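Local coordinates for protein chitooligosaccharide oxidase (Gibberella zeae, PDB 6Y0R) that oxidises the C1 hydroxyl of chitooligosaccharides to the lactone with a bicovalently bound FAD, reducing molecular oxygen to hydrogen peroxide, at residues L205-I209 with N465-L469; I238-W242 with F300-Q304; D337-S343 with F407-A413. All coordinates share one frame; numbering follows the deposited sequence.

Contact 1 (L205-I209 with N465-L469)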
ATOM      1  N   LEU A 205      -3.544  20.556   1.637  1.00 20.24           N
ATOM      2  CA  LEU A 205      -2.588  19.636   2.277  1.00 21.24           C
ATOM      3  C   LEU A 205      -3.324  18.317   2.535  1.00 19.99           C
ATOM      4  O   LEU A 205      -2.754  17.254   2.289  1.00 20.06           O
ATOM      5  CB  LEU A 205      -2.073  20.193   3.596  1.00 21.01           C
ATOM      6  CG  LEU A 205      -1.084  19.333   4.371  1.00 21.27           C
ATOM      7  CD1 LEU A 205       0.199  19.059   3.588  1.00 20.29           C
ATOM      8  CD2 LEU A 205      -0.743  20.001   5.670  1.00 23.56           C
ATOM      9  N   PHE A 206      -4.555  18.382   3.032  1.00 22.13           N
ATOM     10  CA  PHE A 206      -5.318  17.156   3.371  1.00 20.99           C
ATOM     11  C   PHE A 206      -5.599  16.341   2.104  1.00 20.60           C
ATOM     12  O   PHE A 206      -5.538  15.086   2.152  1.00 21.42           O
ATOM     13  CB  PHE A 206      -6.611  17.509   4.097  1.00 21.34           C
ATOM     14  CG  PHE A 206      -7.318  16.306   4.651  1.00 19.65           C
ATOM     15  CD1 PHE A 206      -6.713  15.543   5.631  1.00 20.91           C
ATOM     16  CD2 PHE A 206      -8.568  15.956   4.185  1.00 20.54           C
ATOM     17  CE1 PHE A 206      -7.357  14.420   6.121  1.00 20.51           C
ATOM     18  CE2 PHE A 206      -9.226  14.838   4.703  1.00 21.66           C
ATOM     19  CZ  PHE A 206      -8.622  14.099   5.687  1.00 19.76           C
ATOM     20  N   TRP A 207      -5.931  17.014   1.004  1.00 19.04           N
ATOM     21  CA  TRP A 207      -6.058  16.389  -0.332  1.00 19.11           C
ATOM     22  C   TRP A 207      -4.733  15.668  -0.667  1.00 18.67           C
ATOM     23  O   TRP A 207      -4.822  14.514  -1.150  1.00 18.48           O
ATOM     24  CB  TRP A 207      -6.441  17.439  -1.368  1.00 19.00           C
ATOM     25  CG  TRP A 207      -6.646  16.909  -2.738  1.00 17.28           C
ATOM     26  CD1 TRP A 207      -7.768  16.383  -3.278  1.00 19.01           C
ATOM     27  CD2 TRP A 207      -5.659  16.893  -3.781  1.00 17.42           C
ATOM     28  NE1 TRP A 207      -7.556  16.034  -4.573  1.00 19.75           N
ATOM     29  CE2 TRP A 207      -6.269  16.331  -4.910  1.00 18.76           C
ATOM     30  CE3 TRP A 207      -4.333  17.337  -3.843  1.00 18.67           C
ATOM     31  CZ2 TRP A 207      -5.578  16.157  -6.111  1.00 20.18           C
ATOM     32  CZ3 TRP A 207      -3.662  17.189  -5.043  1.00 18.36           C
ATOM     33  CH2 TRP A 207      -4.281  16.596  -6.136  1.00 17.65           C
ATOM     34  N   GLY A 208      -3.580  16.363  -0.613  1.00 17.29           N
ATOM     35  CA  GLY A 208      -2.319  15.751  -1.038  1.00 17.40           C
ATOM     36  C   GLY A 208      -1.940  14.575  -0.188  1.00 18.85           C
ATOM     37  O   GLY A 208      -1.321  13.621  -0.723  1.00 17.73           O
ATOM     38  N   ILE A 209      -2.195  14.639   1.130  1.00 18.43           N
ATOM     39  CA  ILE A 209      -1.763  13.556   2.064  1.00 21.37           C
ATOM     40  C   ILE A 209      -2.541  12.284   1.723  1.00 18.93           C
ATOM     41  O   ILE A 209      -2.016  11.199   1.994  1.00 17.46           O
ATOM     42  CB  ILE A 209      -1.908  14.025   3.525  1.00 27.48           C
ATOM     43  CG1 ILE A 209      -0.563  14.563   4.032  1.00 28.31           C
ATOM     44  CG2 ILE A 209      -2.464  12.982   4.486  1.00 33.66           C
ATOM     45  CD1 ILE A 209      -0.117  15.756   3.352  1.00 36.89           C
ATOM     46  N   ASN A 465      -3.755  13.994 -11.539  1.00 17.75           N
ATOM     47  CA  ASN A 465      -3.596  14.769 -10.292  1.00 16.90           C
ATOM     48  C   ASN A 465      -2.197  15.379 -10.174  1.00 16.24           C
ATOM     49  O   ASN A 465      -1.962  16.125  -9.251  1.00 17.10           O
ATOM     50  CB  ASN A 465      -3.903  13.891  -9.068  1.00 17.21           C
ATOM     51  CG  ASN A 465      -5.390  13.707  -8.867  1.00 19.13           C
ATOM     52  OD1 ASN A 465      -6.195  14.469  -9.422  1.00 19.77           O
ATOM     53  ND2 ASN A 465      -5.761  12.666  -8.121  1.00 16.81           N
ATOM     54  N   VAL A 466      -1.267  15.062 -11.070  1.00 16.56           N
ATOM     55  CA  VAL A 466       0.130  15.548 -10.901  1.00 18.28           C
ATOM     56  C   VAL A 466       0.156  17.095 -10.844  1.00 17.47           C
ATOM     57  O   VAL A 466       0.852  17.657  -9.988  1.00 17.57           O
ATOM     58  CB  VAL A 466       1.079  14.965 -11.969  1.00 18.46           C
ATOM     59  CG1 VAL A 466       2.410  15.693 -11.967  1.00 20.47           C
ATOM     60  CG2 VAL A 466       1.334  13.480 -11.767  1.00 18.62           C
ATOM     61  N   ALA A 467      -0.534  17.792 -11.749  1.00 21.00           N
ATOM     62  CA  ALA A 467      -0.447  19.261 -11.817  1.00 21.26           C
ATOM     63  C   ALA A 467      -0.851  19.910 -10.490  1.00 18.40           C
ATOM     64  O   ALA A 467      -0.095  20.765  -9.970  1.00 20.47           O
ATOM     65  CB  ALA A 467      -1.302  19.768 -12.974  1.00 22.16           C
ATOM     66  N   LYS A 468      -1.978  19.491  -9.909  1.00 19.45           N
ATOM     67  CA  LYS A 468      -2.444  20.010  -8.603  1.00 20.16           C
ATOM     68  C   LYS A 468      -1.469  19.604  -7.495  1.00 18.93           C
ATOM     69  O   LYS A 468      -1.160  20.432  -6.635  1.00 18.64           O
ATOM     70  CB  LYS A 468      -3.886  19.565  -8.329  1.00 21.96           C
ATOM     71  CG  LYS A 468      -4.448  20.095  -7.023  1.00 25.49           C
ATOM     72  CD  LYS A 468      -5.939  19.953  -6.870  1.00 31.41           C
ATOM     73  CE  LYS A 468      -6.411  20.380  -5.496  1.00 33.69           C
ATOM     74  NZ  LYS A 468      -7.855  20.089  -5.357  1.00 38.78           N
ATOM     75  N   LEU A 469      -0.935  18.370  -7.519  1.00 17.15           N
ATOM     76  CA  LEU A 469       0.067  17.950  -6.506  1.00 16.10           C
ATOM     77  C   LEU A 469       1.318  18.836  -6.579  1.00 16.75           C
ATOM     78  O   LEU A 469       1.865  19.191  -5.518  1.00 18.29           O
ATOM     79  CB  LEU A 469       0.434  16.474  -6.706  1.00 17.00           C
ATOM     80  CG  LEU A 469      -0.585  15.484  -6.164  1.00 18.02           C
ATOM     81  CD1 LEU A 469      -0.351  14.114  -6.776  1.00 17.94           C
ATOM     82  CD2 LEU A 469      -0.518  15.450  -4.638  1.00 18.23           C
TER

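Contact 2 (I238-W242 with F300-Q304)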
ATOM      1  N   ILE A 238     -11.523 -20.317  -4.059  1.00 18.26           N
ATOM      2  CA  ILE A 238     -11.981 -21.179  -5.177  1.00 19.54           C
ATOM      3  C   ILE A 238     -10.743 -21.685  -5.894  1.00 18.76           C
ATOM      4  O   ILE A 238     -10.035 -20.888  -6.531  1.00 19.17           O
ATOM      5  CB  ILE A 238     -12.928 -20.467  -6.149  1.00 19.69           C
ATOM      6  CG1 ILE A 238     -14.023 -19.680  -5.435  1.00 19.72           C
ATOM      7  CG2 ILE A 238     -13.529 -21.500  -7.070  1.00 19.64           C
ATOM      8  CD1 ILE A 238     -14.924 -18.913  -6.344  1.00 23.22           C
ATOM      9  N   GLY A 239     -10.517 -22.999  -5.793  1.00 18.79           N
ATOM     10  CA  GLY A 239      -9.427 -23.676  -6.490  1.00 20.03           C
ATOM     11  C   GLY A 239      -9.835 -23.889  -7.924  1.00 20.96           C
ATOM     12  O   GLY A 239     -10.994 -24.210  -8.167  1.00 23.59           O
ATOM     13  N   LEU A 240      -8.918 -23.651  -8.838  1.00 20.42           N
ATOM     14  CA  LEU A 240      -9.202 -23.715 -10.282  1.00 20.42           C
ATOM     15  C   LEU A 240      -8.191 -24.642 -10.948  1.00 22.11           C
ATOM     16  O   LEU A 240      -7.062 -24.726 -10.472  1.00 23.51           O
ATOM     17  CB  LEU A 240      -9.155 -22.321 -10.914  1.00 30.00           C
ATOM     18  CG  LEU A 240     -10.237 -21.336 -10.462  1.00 30.00           C
ATOM     19  CD1 LEU A 240      -9.986 -19.958 -11.053  1.00 30.00           C
ATOM     20  CD2 LEU A 240     -11.620 -21.844 -10.842  1.00 30.00           C
ATOM     21  N   ASN A 241      -8.612 -25.255 -12.055  1.00 23.03           N
ATOM     22  CA  ASN A 241      -7.752 -26.101 -12.904  1.00 24.55           C
ATOM     23  C   ASN A 241      -7.879 -25.554 -14.320  1.00 25.02           C
ATOM     24  O   ASN A 241      -8.545 -26.173 -15.167  1.00 26.79           O
ATOM     25  CB  ASN A 241      -8.163 -27.562 -12.728  1.00 27.70           C
ATOM     26  CG  ASN A 241      -7.278 -28.516 -13.493  1.00 32.33           C
ATOM     27  OD1 ASN A 241      -6.103 -28.247 -13.724  1.00 39.40           O
ATOM     28  ND2 ASN A 241      -7.862 -29.626 -13.919  1.00 39.90           N
ATOM     29  N   TRP A 242      -7.265 -24.411 -14.556  1.00 22.75           N
ATOM     30  CA  TRP A 242      -7.318 -23.694 -15.837  1.00 22.68           C
ATOM     31  C   TRP A 242      -6.063 -23.965 -16.648  1.00 26.49           C
ATOM     32  O   TRP A 242      -5.006 -24.243 -16.065  1.00 26.49           O
ATOM     33  CB  TRP A 242      -7.523 -22.194 -15.589  1.00 21.90           C
ATOM     34  CG  TRP A 242      -8.905 -21.843 -15.128  1.00 21.18           C
ATOM     35  CD1 TRP A 242     -10.013 -22.640 -15.062  1.00 24.77           C
ATOM     36  CD2 TRP A 242      -9.339 -20.528 -14.746  1.00 20.62           C
ATOM     37  NE1 TRP A 242     -11.094 -21.935 -14.583  1.00 24.44           N
ATOM     38  CE2 TRP A 242     -10.716 -20.619 -14.410  1.00 21.67           C
ATOM     39  CE3 TRP A 242      -8.705 -19.287 -14.656  1.00 19.69           C
ATOM     40  CZ2 TRP A 242     -11.443 -19.515 -13.970  1.00 18.87           C
ATOM     41  CZ3 TRP A 242      -9.435 -18.196 -14.225  1.00 17.77           C
ATOM     42  CH2 TRP A 242     -10.787 -18.303 -13.910  1.00 17.95           C
ATOM     43  N   PHE A 300     -17.849 -20.738 -14.274  1.00 18.79           N
ATOM     44  CA  PHE A 300     -16.597 -21.519 -14.370  1.00 19.98           C
ATOM     45  C   PHE A 300     -16.863 -23.003 -14.686  1.00 18.56           C
ATOM     46  O   PHE A 300     -16.228 -23.530 -15.621  1.00 20.05           O
ATOM     47  CB  PHE A 300     -15.818 -21.386 -13.064  1.00 18.84           C
ATOM     48  CG  PHE A 300     -15.271 -20.018 -12.731  1.00 18.14           C
ATOM     49  CD1 PHE A 300     -15.125 -19.009 -13.687  1.00 19.54           C
ATOM     50  CD2 PHE A 300     -14.830 -19.793 -11.443  1.00 19.94           C
ATOM     51  CE1 PHE A 300     -14.569 -17.790 -13.310  1.00 18.66           C
ATOM     52  CE2 PHE A 300     -14.296 -18.569 -11.075  1.00 20.02           C
ATOM     53  CZ  PHE A 300     -14.132 -17.596 -12.027  1.00 19.51           C
ATOM     54  N   GLY A 301     -17.687 -23.657 -13.881  1.00 18.89           N
ATOM     55  CA  GLY A 301     -17.909 -25.109 -13.967  1.00 20.26           C
ATOM     56  C   GLY A 301     -16.863 -25.900 -13.201  1.00 22.05           C
ATOM     57  O   GLY A 301     -15.624 -25.584 -13.296  1.00 20.68           O
ATOM     58  N   GLY A 302     -17.330 -26.929 -12.505  1.00 21.30           N
ATOM     59  CA  GLY A 302     -16.431 -27.902 -11.862  1.00 22.04           C
ATOM     60  C   GLY A 302     -15.529 -27.289 -10.803  1.00 23.42           C
ATOM     61  O   GLY A 302     -14.417 -27.821 -10.615  1.00 24.63           O
ATOM     62  N   VAL A 303     -16.007 -26.286 -10.092  1.00 20.81           N
ATOM     63  CA  VAL A 303     -15.250 -25.695  -8.956  1.00 23.40           C
ATOM     64  C   VAL A 303     -16.094 -25.850  -7.688  1.00 27.28           C
ATOM     65  O   VAL A 303     -17.361 -25.740  -7.771  1.00 29.37           O
ATOM     66  CB  VAL A 303     -14.889 -24.230  -9.249  1.00 22.17           C
ATOM     67  CG1 VAL A 303     -14.120 -24.105 -10.540  1.00 24.14           C
ATOM     68  CG2 VAL A 303     -16.113 -23.322  -9.259  1.00 25.96           C
ATOM     69  N   GLN A 304     -15.413 -25.928  -6.550  1.00 29.45           N
ATOM     70  CA  GLN A 304     -15.990 -25.886  -5.179  1.00 30.76           C
ATOM     71  C   GLN A 304     -15.461 -24.629  -4.464  1.00 25.11           C
ATOM     72  O   GLN A 304     -14.262 -24.323  -4.568  1.00 26.21           O
ATOM     73  CB  GLN A 304     -15.588 -27.126  -4.371  1.00 39.85           C
ATOM     74  CG  GLN A 304     -16.415 -27.373  -3.102  1.00 51.42           C
ATOM     75  CD  GLN A 304     -15.688 -27.812  -1.836  1.00 59.05           C
ATOM     76  OE1 GLN A 304     -14.535 -28.267  -1.831  1.00 59.13           O
ATOM     77  NE2 GLN A 304     -16.380 -27.672  -0.714  1.00 58.86           N
TER
HETATM   78  O   HOH W   1     -12.701 -26.033  -7.060  1.00 29.37           O
HETATM   79  O   HOH W   2     -11.901 -24.692  -3.958  1.00 30.17           O
HETATM   80  O   HOH W   3     -13.300 -24.195 -14.031  1.00 30.39           O

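Contact 3 (D337-S343 with F407-A413)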
ATOM      1  N   ASP A 337      12.187  -9.578   2.723  1.00 21.54           N
ATOM      2  CA  ASP A 337      12.140 -10.386   1.505  1.00 20.06           C
ATOM      3  C   ASP A 337      13.189  -9.830   0.571  1.00 20.08           C
ATOM      4  O   ASP A 337      13.714  -8.765   0.824  1.00 22.50           O
ATOM      5  CB  ASP A 337      10.703 -10.428   0.948  1.00 21.93           C
ATOM      6  CG  ASP A 337      10.486 -11.539  -0.074  1.00 27.49           C
ATOM      7  OD1 ASP A 337      11.406 -12.401  -0.245  1.00 29.72           O
ATOM      8  OD2 ASP A 337       9.415 -11.550  -0.725  1.00 32.22           O
ATOM      9  N   ASN A 338      13.463 -10.554  -0.501  1.00 19.62           N
ATOM     10  CA  ASN A 338      14.471 -10.180  -1.529  1.00 19.75           C
ATOM     11  C   ASN A 338      13.783 -10.266  -2.887  1.00 19.14           C
ATOM     12  O   ASN A 338      13.595 -11.356  -3.388  1.00 20.47           O
ATOM     13  CB  ASN A 338      15.695 -11.103  -1.437  1.00 21.01           C
ATOM     14  CG  ASN A 338      16.864 -10.642  -2.267  1.00 23.19           C
ATOM     15  OD1 ASN A 338      16.808  -9.647  -2.982  1.00 21.47           O
ATOM     16  ND2 ASN A 338      17.946 -11.415  -2.219  1.00 23.15           N
ATOM     17  N   PHE A 339      13.262  -9.150  -3.385  1.00 17.11           N
ATOM     18  CA  PHE A 339      12.264  -9.206  -4.480  1.00 17.71           C
ATOM     19  C   PHE A 339      12.238  -7.954  -5.338  1.00 17.95           C
ATOM     20  O   PHE A 339      12.839  -6.924  -5.037  1.00 18.46           O
ATOM     21  CB  PHE A 339      10.899  -9.467  -3.856  1.00 19.70           C
ATOM     22  CG  PHE A 339      10.369  -8.294  -3.085  1.00 18.30           C
ATOM     23  CD1 PHE A 339      10.795  -8.032  -1.801  1.00 19.47           C
ATOM     24  CD2 PHE A 339       9.397  -7.468  -3.638  1.00 18.58           C
ATOM     25  CE1 PHE A 339      10.275  -6.992  -1.043  1.00 19.29           C
ATOM     26  CE2 PHE A 339       8.852  -6.434  -2.867  1.00 18.98           C
ATOM     27  CZ  PHE A 339       9.320  -6.172  -1.598  1.00 18.87           C
ATOM     28  N   TYR A 340      11.566  -8.107  -6.460  1.00 17.32           N
ATOM     29  CA  TYR A 340      11.172  -7.026  -7.369  1.00 17.25           C
ATOM     30  C   TYR A 340       9.661  -7.158  -7.606  1.00 16.89           C
ATOM     31  O   TYR A 340       9.119  -8.245  -7.584  1.00 18.14           O
ATOM     32  CB  TYR A 340      11.939  -7.123  -8.678  1.00 17.04           C
ATOM     33  CG  TYR A 340      11.470  -6.162  -9.728  1.00 15.68           C
ATOM     34  CD1 TYR A 340      11.489  -4.788  -9.517  1.00 16.37           C
ATOM     35  CD2 TYR A 340      10.925  -6.621 -10.918  1.00 16.51           C
ATOM     36  CE1 TYR A 340      11.020  -3.905 -10.465  1.00 16.04           C
ATOM     37  CE2 TYR A 340      10.487  -5.749 -11.891  1.00 16.65           C
ATOM     38  CZ  TYR A 340      10.491  -4.383 -11.654  1.00 16.79           C
ATOM     39  OH  TYR A 340      10.043  -3.541 -12.627  1.00 18.43           O
ATOM     40  N   ALA A 341       8.989  -6.024  -7.696  1.00 15.57           N
ATOM     41  CA  ALA A 341       7.530  -5.982  -7.894  1.00 15.85           C
ATOM     42  C   ALA A 341       7.181  -4.871  -8.845  1.00 16.48           C
ATOM     43  O   ALA A 341       7.957  -3.925  -9.087  1.00 16.86           O
ATOM     44  CB  ALA A 341       6.840  -5.788  -6.564  1.00 17.26           C
ATOM     45  N   SER A 342       5.968  -4.968  -9.369  1.00 16.17           N
ATOM     46  CA  SER A 342       5.366  -3.891 -10.179  1.00 16.11           C
ATOM     47  C   SER A 342       3.855  -4.011  -9.995  1.00 14.91           C
ATOM     48  O   SER A 342       3.424  -4.848  -9.213  1.00 16.22           O
ATOM     49  CB  SER A 342       5.748  -4.032 -11.639  1.00 17.09           C
ATOM     50  OG  SER A 342       5.343  -2.943 -12.411  1.00 18.07           O
ATOM     51  N   SER A 343       3.128  -3.143 -10.655  1.00 15.49           N
ATOM     52  CA  SER A 343       1.657  -3.105 -10.504  1.00 15.14           C
ATOM     53  C   SER A 343       1.043  -2.558 -11.774  1.00 15.21           C
ATOM     54  O   SER A 343       1.752  -1.955 -12.640  1.00 14.95           O
ATOM     55  CB  SER A 343       1.208  -2.315  -9.279  1.00 16.04           C
ATOM     56  OG  SER A 343       1.574  -0.929  -9.365  1.00 17.88           O
ATOM     57  N   PHE A 407       2.399  -7.618  -9.371  1.00 14.60           N
ATOM     58  CA  PHE A 407       3.336  -8.606  -9.971  1.00 15.94           C
ATOM     59  C   PHE A 407       4.560  -8.702  -9.069  1.00 16.86           C
ATOM     60  O   PHE A 407       5.069  -7.663  -8.677  1.00 18.14           O
ATOM     61  CB  PHE A 407       3.775  -8.186 -11.374  1.00 16.94           C
ATOM     62  CG  PHE A 407       2.668  -7.764 -12.308  1.00 16.18           C
ATOM     63  CD1 PHE A 407       1.914  -8.718 -12.977  1.00 16.86           C
ATOM     64  CD2 PHE A 407       2.319  -6.427 -12.447  1.00 16.32           C
ATOM     65  CE1 PHE A 407       0.903  -8.349 -13.851  1.00 17.46           C
ATOM     66  CE2 PHE A 407       1.313  -6.054 -13.342  1.00 16.54           C
ATOM     67  CZ  PHE A 407       0.586  -7.020 -14.001  1.00 16.25           C
ATOM     68  N   TYR A 408       4.981  -9.912  -8.731  1.00 15.86           N
ATOM     69  CA  TYR A 408       6.006 -10.135  -7.680  1.00 17.32           C
ATOM     70  C   TYR A 408       6.963 -11.243  -8.116  1.00 20.31           C
ATOM     71  O   TYR A 408       6.501 -12.249  -8.682  1.00 21.51           O
ATOM     72  CB  TYR A 408       5.301 -10.466  -6.378  1.00 19.12           C
ATOM     73  CG  TYR A 408       6.010 -10.193  -5.085  1.00 21.52           C
ATOM     74  CD1 TYR A 408       6.880 -11.125  -4.551  1.00 24.50           C
ATOM     75  CD2 TYR A 408       5.678  -9.081  -4.323  1.00 23.81           C
ATOM     76  CE1 TYR A 408       7.468 -10.952  -3.299  1.00 25.04           C
ATOM     77  CE2 TYR A 408       6.274  -8.879  -3.084  1.00 24.14           C
ATOM     78  CZ  TYR A 408       7.149  -9.820  -2.561  1.00 26.81           C
ATOM     79  OH  TYR A 408       7.686  -9.592  -1.329  1.00 24.30           O
ATOM     80  N   ASP A 409       8.256 -11.030  -7.861  1.00 19.74           N
ATOM     81  CA  ASP A 409       9.298 -12.054  -8.131  1.00 19.40           C
ATOM     82  C   ASP A 409      10.280 -12.015  -6.974  1.00 20.08           C
ATOM     83  O   ASP A 409      10.826 -10.947  -6.711  1.00 19.72           O
ATOM     84  CB  ASP A 409       9.947 -11.791  -9.464  1.00 19.18           C
ATOM     85  CG  ASP A 409      10.972 -12.856  -9.853  1.00 21.41           C
ATOM     86  OD1 ASP A 409      10.821 -14.009  -9.405  1.00 22.97           O
ATOM     87  OD2 ASP A 409      11.796 -12.525 -10.677  1.00 24.90           O
ATOM     88  N   SER A 410      10.515 -13.164  -6.348  1.00 21.77           N
ATOM     89  CA  SER A 410      11.277 -13.294  -5.090  1.00 23.51           C
ATOM     90  C   SER A 410      12.428 -14.286  -5.290  1.00 23.95           C
ATOM     91  O   SER A 410      12.242 -15.255  -6.017  1.00 23.54           O
ATOM     92  CB  SER A 410      10.350 -13.800  -4.014  1.00 27.73           C
ATOM     93  OG  SER A 410      11.030 -13.855  -2.806  1.00 41.86           O
ATOM     94  N   VAL A 411      13.551 -14.032  -4.642  1.00 23.49           N
ATOM     95  CA  VAL A 411      14.714 -14.973  -4.566  1.00 24.81           C
ATOM     96  C   VAL A 411      15.086 -15.139  -3.098  1.00 27.40           C
ATOM     97  O   VAL A 411      14.563 -14.416  -2.226  1.00 27.64           O
ATOM     98  CB  VAL A 411      15.890 -14.469  -5.413  1.00 26.75           C
ATOM     99  CG1 VAL A 411      15.518 -14.311  -6.878  1.00 28.07           C
ATOM    100  CG2 VAL A 411      16.463 -13.166  -4.880  1.00 26.17           C
ATOM    101  N   ALA A 412      15.963 -16.098  -2.785  1.00 27.73           N
ATOM    102  CA  ALA A 412      16.275 -16.369  -1.374  1.00 29.33           C
ATOM    103  C   ALA A 412      17.042 -15.169  -0.801  1.00 25.48           C
ATOM    104  O   ALA A 412      17.662 -14.397  -1.597  1.00 27.57           O
ATOM    105  CB  ALA A 412      17.066 -17.654  -1.230  1.00 30.41           C
ATOM    106  N   ALA A 413      17.048 -15.078   0.524  1.00 31.39           N
ATOM    107  CA  ALA A 413      17.622 -13.967   1.312  1.00 35.76           C
ATOM    108  C   ALA A 413      19.090 -13.788   0.936  1.00 39.22           C
ATOM    109  O   ALA A 413      19.534 -12.647   0.904  1.00 42.26           O
ATOM    110  CB  ALA A 413      17.448 -14.234   2.784  1.00 38.61           C
TER
HETATM  111  O   HOH W   4      13.495 -13.842   0.089  1.00 39.90           O

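Contact 1 (L205-I209 with N465-L469)
A largely buried helix-to-helix contact, built round one indole, packs W207 of helix 203-212 against K468 and L469 of helix 466-476 and N465 beside them. It joins the FAD-binding PCMH-type region to the berberine-like region near the C-terminus. With CG anti to the backbone N (chi1 -178°), the indole of W207 projects toward 465-469. K468 runs fully extended across one face of it. Its CG touches CZ3 of W207 at 3.6 Å, and its CD lies 3.9 Å from the centroid of the six-membered ring. Its NZ ends 4.0 Å from the centroid of the five-membered ring, 5° off the ring normal. The methylene chain thus makes a CH-pi contact and the ammonium group a cation-pi contact with the same face. L469 meets the benzene end of the indole obliquely, CD2 lying 3.6 Å from CZ3 of W207; the same methyl comes within 4.0 Å of the CA of G208. N465 presents its amide carbon CG to CZ2 of W207 at 3.7 Å, the amide plane turned 73° from the ring. Both polar groups are bonded to the 391-395 stretch: W207 NE1 donates to S392 O, and N465 ND2 to the carbonyl oxygens of P391 and A395. No hydrogen bond crosses between the helices. The contact therefore relies on dispersion and on the pi face of W207, which probably stabilises the charge of K468 at the exposed side while the indole nitrogen is satisfied within the protein.

Contact 2 (I238-W242 with F300-Q304)
In both W242 and F300, CG stands anti to the carbonyl carbon (chi1 -73° and -67°), and this brings the two rings together as a T-shaped pair. The indole of W242 points its benzene edge at the face of F300: CZ2 of W242 is 3.6 Å from CE1 of F300, the ring planes stand at 86°, and the centroids of the indole six-membered ring and the phenyl ring are 5.1 Å apart. L240 fills the angle beside them. Its CD1 sits over a face of the W242 ring, while CD2 presses on CG1 of V303 at 3.4 Å, tighter than usual van der Waals contact, and reaches CD2 of F300 at 3.9 Å. Farther along, CG2 of I238 meets CB of V303 at 3.7 Å.

No direct hydrogen bond links the two backbones; water does the work. One water donates to G239 O at 2.7 Å and accepts from Q304 N at 2.8 Å, and a second accepts from G239 N and donates to Q304 O. A third bridges W242 NE1 and G301 O. W242 also meets the ring of Y276 and packs on A247 and L251 of helix 247-260, so the apolar side of the cluster continues inward from the surface. G301, with positive phi, is the first residue to leave the helical conformation after helix 286-300. At the loop joining that helix to edge strand 305-310, the waters between G239 and Q304 continue the antiparallel pairing of strands 233-239 and 305-310, in the N-to-O and O-to-N pattern expected of an antiparallel hydrogen-bonded pair.

Contact 3 (D337-S343 with F407-A413)
N338, F407 and Y408 bury the most surface where strand 338-346 pairs with strand 403-411. At one end N338 reaches the residues that follow strand 403-411: ND2 donates to A412 O at 3.1 Å on a bent path (143° at the hydrogen), tilted from the carbonyl plane, and lies 3.5 Å from CG2 of V411. A weak bond to A415 O gives the same nitrogen a second partner.

Y408 lies on the face shared with F339 and A341. Its hydroxyl donates to OD2 of D337 at 2.7 Å, on the anti side of the carboxylate. The other oxygen, OD1, is gripped more fully: it accepts from S410 OG at 3.0 Å on the syn side, from N338 N above the carboxylate plane, and from a water that also donates to V411 O. The ring of F339 takes the position between its backbone N and carbonyl carbon (chi1 71°), and this turns it under Y408. The two planes are within 8° of parallel but slid apart, with little overlap, so that Y408 OH stands over the centre of the F339 ring.

These are neighbouring antiparallel strands at the margin of the seven-stranded sheet, with strand 338-346 outermost. Y340 with D409 and S342 with F407 form antiparallel hydrogen-bonded pairs, each with N-H...O bonds in both directions. W373 stacks on Y408 from the next strand, and F339 comes within about 6 Å of the bound FAD, measured from its side chain.

F407 works on the opposite face. The edge of its ring abuts the backbone of strand 338-346, CD2 lying 3.8 Å from S343 N, and R429 of helix 420-433 touches its side chain.

In the fold
Contacts 1 and 3 are largely buried, whereas contact 2 is a surface contact, its centre about 30 Å from the centre of the chain. Contacts 2 and 3 belong to the same antiparallel sheet: contact 2 lies beside the edge strand 305-310, and contact 3 includes the edge strand 338-346; their centres are about 28 Å apart. Contact 1 lies on the far side of the chain's centre from both and unites two helices. The chemistry differs with the place: contact 3 relies on direct backbone bonds and a multiply bonded carboxylate, contact 2 on a T-shaped aromatic pair and bridging waters, and contact 1 on the cation-pi and CH-pi contact of a lysine with an indole.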